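Local coordinates for protein Cj0977 (Campylobacter jejuni, PDB 3BNV) that is of unknown molecular function but is a sigma28-regulated, nonflagellar virulence protein with a hot-dog fold, at residues S34-I39 / I70-N75. Numbering follows the deposited sequence.
Sequences SLAGTI and IFAAAN
The carbonyl oxygen of Ala36 meets the flank of helix 67-82 in two ways. A water donates one hydrogen bond to Ala36 O (2.7 Å) and another to Ala73 O (2.9 Å), bridging the two backbones where no direct hydrogen bond joins them. The same Ala36 O also takes a CA-H...O contact from Ala73, with an angle of 145° at the hydrogen, and Ala73 CB is 3.4 Å from Ala36 O. Beside this, one residue earlier in the helix, the Ala36 methyl CB lies 4.4 Å from Ala72 CB, in loose apolar contact, and also near the Ala72 carbonyl oxygen. With only methyl groups on Ala36, Ala72 and Ala73, the backbones approach to 4.4 Å between Ala36 CA and Ala73 CA. Gly37 then ends the short helix 33-36 with positive phi (97°), a conformation in which a CB would press on the Ala36 carbonyl; from there the chain enters strand 38-43, whose Thr38 pairs through its backbone with Ile50. Tyr76, further along the long helix, packs on both Ala36 and Ile39. Across the dimer, Leu35 and Ala72 reach Phe69 and Ala68 of the second subunit, respectively, and the two Phe71 rings stack. A long central helix wrapped by an antiparallel sheet, here met by the lead-in to the first strand, is the signature of the hot-dog fold.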
loop_
_atom_site.group_PDB
_atom_site.type_symbol
_atom_site.label_atom_id
_atom_site.label_comp_id
_atom_site.label_asym_id
_atom_site.label_seq_id
_atom_site.Cartn_x
_atom_site.Cartn_y
_atom_site.Cartn_z
ATOM N N SER A 34 -7.372 -6.212 9.378
ATOM C CA SER A 34 -7.319 -7.489 8.657
ATOM C C SER A 34 -6.549 -7.330 7.351
ATOM O O SER A 34 -6.167 -8.333 6.723
ATOM C CB SER A 34 -8.724 -7.960 8.292
ATOM O OG SER A 34 -9.464 -8.332 9.440
ATOM N N LEU A 35 -6.358 -6.078 6.926
ATOM C CA LEU A 35 -5.711 -5.780 5.651
ATOM C C LEU A 35 -4.347 -5.136 5.869
ATOM O O LEU A 35 -3.458 -5.233 5.006
ATOM C CB LEU A 35 -6.553 -4.805 4.819
ATOM C CG LEU A 35 -8.002 -5.089 4.403
ATOM C CD1 LEU A 35 -8.572 -3.859 3.770
ATOM C CD2 LEU A 35 -8.089 -6.236 3.406
ATOM N N ALA A 36 -4.172 -4.464 7.004
ATOM C CA ALA A 36 -2.924 -3.760 7.249
ATOM C C ALA A 36 -2.116 -4.364 8.389
ATOM O O ALA A 36 -1.014 -3.934 8.672
ATOM C CB ALA A 36 -3.182 -2.289 7.507
ATOM N N GLY A 37 -2.667 -5.369 9.059
ATOM C CA GLY A 37 -1.949 -5.978 10.160
ATOM C C GLY A 37 -2.384 -5.427 11.508
ATOM O O GLY A 37 -3.243 -4.533 11.595
ATOM N N THR A 38 -1.779 -5.970 12.556
ATOM C CA THR A 38 -2.051 -5.555 13.920
ATOM C C THR A 38 -0.789 -5.075 14.624
ATOM O O THR A 38 0.271 -5.674 14.506
ATOM C CB THR A 38 -2.579 -6.726 14.709
ATOM O OG1 THR A 38 -3.815 -7.145 14.125
ATOM C CG2 THR A 38 -2.776 -6.362 16.131
ATOM N N ILE A 39 -0.903 -3.976 15.356
ATOM C CA ILE A 39 0.222 -3.450 16.112
ATOM C C ILE A 39 0.349 -4.250 17.393
ATOM O O ILE A 39 -0.626 -4.469 18.096
ATOM C CB ILE A 39 0.015 -1.985 16.454
ATOM C CG1 ILE A 39 -0.436 -1.218 15.219
ATOM C CG2 ILE A 39 1.291 -1.383 17.017
ATOM C CD1 ILE A 39 0.610 -1.164 14.117
ATOM N N ILE A 70 1.909 -5.371 1.653
ATOM C CA ILE A 70 3.090 -5.285 2.477
ATOM C C ILE A 70 3.288 -3.815 2.768
ATOM O O ILE A 70 3.578 -3.443 3.908
ATOM C CB ILE A 70 4.297 -5.797 1.749
ATOM C CG1 ILE A 70 4.077 -7.220 1.285
ATOM C CG2 ILE A 70 5.507 -5.745 2.618
ATOM C CD1 ILE A 70 5.153 -7.606 0.208
ATOM N N PHE A 71 3.106 -2.975 1.743
ATOM C CA PHE A 71 3.255 -1.545 1.944
ATOM C C PHE A 71 2.227 -1.074 2.959
ATOM O O PHE A 71 2.556 -0.365 3.894
ATOM C CB PHE A 71 3.113 -0.757 0.648
ATOM C CG PHE A 71 3.247 0.758 0.827
ATOM C CD1 PHE A 71 2.142 1.555 1.040
ATOM C CD2 PHE A 71 4.490 1.377 0.783
ATOM C CE1 PHE A 71 2.279 2.939 1.191
ATOM C CE2 PHE A 71 4.614 2.748 0.961
ATOM C CZ PHE A 71 3.509 3.526 1.150
ATOM N N ALA A 72 0.978 -1.492 2.807
ATOM C CA ALA A 72 -0.014 -1.092 3.771
ATOM C C ALA A 72 0.456 -1.392 5.180
ATOM O O ALA A 72 0.350 -0.543 6.051
ATOM C CB ALA A 72 -1.326 -1.772 3.498
ATOM N N ALA A 73 0.966 -2.590 5.420
ATOM C CA ALA A 73 1.389 -2.935 6.760
ATOM C C ALA A 73 2.519 -1.978 7.199
ATOM O O ALA A 73 2.507 -1.452 8.312
ATOM C CB ALA A 73 1.817 -4.371 6.807
ATOM N N ALA A 74 3.473 -1.726 6.308
ATOM C CA ALA A 74 4.571 -0.830 6.635
ATOM C C ALA A 74 4.068 0.590 6.938
ATOM O O ALA A 74 4.551 1.276 7.850
ATOM C CB ALA A 74 5.554 -0.813 5.516
ATOM N N ASN A 75 3.097 1.017 6.160
ATOM C CA ASN A 75 2.477 2.303 6.320
ATOM C C ASN A 75 1.837 2.401 7.717
ATOM O O ASN A 75 1.971 3.399 8.442
ATOM C CB ASN A 75 1.476 2.461 5.180
ATOM C CG ASN A 75 0.785 3.800 5.159
ATOM O OD1 ASN A 75 0.864 4.598 6.109
ATOM N ND2 ASN A 75 0.061 4.045 4.081
HETATM O O HOH W 1 1.150 -3.210 10.155
#